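Side-chain contact in acarbose Kinase Mak1 (Uncultured bacterium, PDB 6WB4), which probably phosphorylates the antidiabetic drug acarbose with ATP, as a microbiome-derived carbohydrate kinase of the pfkB (ribokinase) family: residues V67-H72 and T305-V310. Residues are numbered along the deposited sequence; the frame is centred on the assembly and turned at random.
Sequences VALGVH and TSFVDV
Gly-70, in the middle of the helical segment 67-72, comes within 5.5 Å CA to CA of Phe-307, whose extended backbone belongs to the segment 305-310 that runs past the helix. The close spacing suits glycine: with no side chain at this position, the helix backbone itself becomes the surface on which the phenyl ring rests. Gly-70 CA lies 3.5 Å from Phe-307 CD2, at the rim of the ring. Over the same face stand Leu-69 C, 4.3 Å above the plane and over its centre, and Gly-70 N, offset toward the rim, so the flat ring lies against the Leu-69/Gly-70 peptide. Phenylalanine fits here because it offers a broad apolar face without adding a polar group that needs a partner. Its CG is anti to the carbonyl carbon (chi1 -62°), which brings the ring across to the helix rather than along its own loop.

Leu-69 covers the same face at the opposite rim, where CE1 lies across the ring from CD2. Its CB presses on the face just beyond Phe-307 CE1, at 3.6 Å, and its CD1 extends past the rim beside it; the two side chains cross at about a right angle. Leucine suits the place because its apolar stem and methyl extend the surface the ring rests on.

The Phe-307 side chain is about 10 Å from the bound ATP, so this is packing near the nucleotide. Phe-307 also touches Ser-268 of helix 265-280, while Val-71, pointing away from the loop, packs on Ala-271 and Cys-275 of that helix. Val-67 and Ala-68 meet Val-28 of strand 24-29. Helix 65-73 is thereby lodged between the large mixed sheet of the ribokinase-like fold and the loop that joins helix 283-298 to helix 310-318.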
loop_
_atom_site.group_PDB
_atom_site.type_symbol
_atom_site.label_atom_id
_atom_site.label_comp_id
_atom_site.label_asym_id
_atom_site.label_seq_id
_atom_site.Cartn_x
_atom_site.Cartn_y
_atom_site.Cartn_z
ATOM N N VAL B 67 -13.029 -5.092 -16.856
ATOM C CA VAL B 67 -13.806 -5.217 -18.085
ATOM C C VAL B 67 -12.944 -5.672 -19.264
ATOM O O VAL B 67 -13.327 -6.592 -19.996
ATOM C CB VAL B 67 -14.504 -3.904 -18.438
ATOM C CG1 VAL B 67 -15.182 -4.022 -19.792
ATOM C CG2 VAL B 67 -15.520 -3.545 -17.353
ATOM N N ALA B 68 -11.775 -5.053 -19.424
ATOM C CA ALA B 68 -10.858 -5.431 -20.500
ATOM C C ALA B 68 -10.461 -6.905 -20.412
ATOM O O ALA B 68 -10.393 -7.606 -21.430
ATOM C CB ALA B 68 -9.615 -4.553 -20.477
ATOM N N LEU B 69 -10.203 -7.366 -19.190
ATOM C CA LEU B 69 -9.800 -8.747 -18.941
ATOM C C LEU B 69 -10.931 -9.730 -19.233
ATOM O O LEU B 69 -10.715 -10.763 -19.872
ATOM C CB LEU B 69 -9.346 -8.908 -17.492
ATOM C CG LEU B 69 -7.910 -8.591 -17.080
ATOM C CD1 LEU B 69 -7.824 -8.595 -15.563
ATOM C CD2 LEU B 69 -6.941 -9.635 -17.668
ATOM N N GLY B 70 -12.133 -9.398 -18.768
ATOM C CA GLY B 70 -13.308 -10.214 -19.022
ATOM C C GLY B 70 -13.564 -10.419 -20.507
ATOM O O GLY B 70 -13.818 -11.535 -20.963
ATOM N N VAL B 71 -13.490 -9.327 -21.257
ATOM C CA VAL B 71 -13.680 -9.355 -22.697
ATOM C C VAL B 71 -12.617 -10.202 -23.398
ATOM O O VAL B 71 -12.917 -11.010 -24.288
ATOM C CB VAL B 71 -13.655 -7.928 -23.271
ATOM C CG1 VAL B 71 -13.577 -7.973 -24.786
ATOM C CG2 VAL B 71 -14.892 -7.157 -22.817
ATOM N N HIS B 72 -11.368 -10.000 -23.001
ATOM C CA HIS B 72 -10.264 -10.742 -23.593
ATOM C C HIS B 72 -10.404 -12.239 -23.284
ATOM O O HIS B 72 -10.184 -13.092 -24.148
ATOM C CB HIS B 72 -8.934 -10.210 -23.077
ATOM C CG HIS B 72 -7.746 -10.774 -23.787
ATOM N ND1 HIS B 72 -7.181 -11.985 -23.450
ATOM C CD2 HIS B 72 -7.005 -10.286 -24.810
ATOM C CE1 HIS B 72 -6.146 -12.221 -24.234
ATOM N NE2 HIS B 72 -6.013 -11.203 -25.066
ATOM N N THR B 305 -9.430 -11.957 -10.494
ATOM C CA THR B 305 -8.566 -13.132 -10.551
ATOM C C THR B 305 -8.839 -14.082 -11.718
ATOM O O THR B 305 -7.909 -14.598 -12.343
ATOM C CB THR B 305 -8.665 -13.939 -9.250
ATOM O OG1 THR B 305 -8.539 -13.050 -8.130
ATOM C CG2 THR B 305 -7.557 -14.968 -9.195
ATOM N N SER B 306 -10.109 -14.315 -12.010
ATOM C CA SER B 306 -10.471 -15.317 -12.998
ATOM C C SER B 306 -11.754 -14.962 -13.734
ATOM O O SER B 306 -12.748 -14.599 -13.112
ATOM C CB SER B 306 -10.613 -16.682 -12.329
ATOM O OG SER B 306 -10.949 -17.672 -13.284
ATOM N N PHE B 307 -11.735 -15.075 -15.058
ATOM C CA PHE B 307 -12.911 -14.735 -15.857
ATOM C C PHE B 307 -13.368 -15.917 -16.694
ATOM O O PHE B 307 -12.554 -16.660 -17.241
ATOM C CB PHE B 307 -12.622 -13.525 -16.745
ATOM C CG PHE B 307 -12.282 -12.275 -15.968
ATOM C CD1 PHE B 307 -10.989 -12.053 -15.506
ATOM C CD2 PHE B 307 -13.259 -11.343 -15.676
ATOM C CE1 PHE B 307 -10.677 -10.924 -14.782
ATOM C CE2 PHE B 307 -12.952 -10.202 -14.946
ATOM C CZ PHE B 307 -11.658 -9.993 -14.500
ATOM N N VAL B 308 -14.680 -16.105 -16.762
ATOM C CA VAL B 308 -15.249 -17.221 -17.508
ATOM C C VAL B 308 -14.814 -17.154 -18.977
ATOM O O VAL B 308 -14.734 -16.069 -19.554
ATOM C CB VAL B 308 -16.786 -17.229 -17.399
ATOM C CG1 VAL B 308 -17.399 -16.046 -18.172
ATOM C CG2 VAL B 308 -17.348 -18.541 -17.899
ATOM N N ASP B 309 -14.485 -18.305 -19.565
ATOM C CA ASP B 309 -14.124 -18.358 -20.983
ATOM C C ASP B 309 -15.341 -18.747 -21.821
ATOM O O ASP B 309 -16.409 -18.987 -21.263
ATOM C CB ASP B 309 -12.945 -19.317 -21.222
ATOM C CG ASP B 309 -13.248 -20.773 -20.847
ATOM O OD1 ASP B 309 -14.424 -21.151 -20.665
ATOM O OD2 ASP B 309 -12.280 -21.560 -20.755
ATOM N N VAL B 310 -15.182 -18.805 -23.146
ATOM C CA VAL B 310 -16.297 -19.106 -24.053
ATOM C C VAL B 310 -16.958 -20.455 -23.794
ATOM O O VAL B 310 -18.180 -20.546 -23.671
ATOM C CB VAL B 310 -15.850 -19.087 -25.537
ATOM C CG1 VAL B 310 -16.916 -19.706 -26.425
ATOM C CG2 VAL B 310 -15.539 -17.684 -25.984
#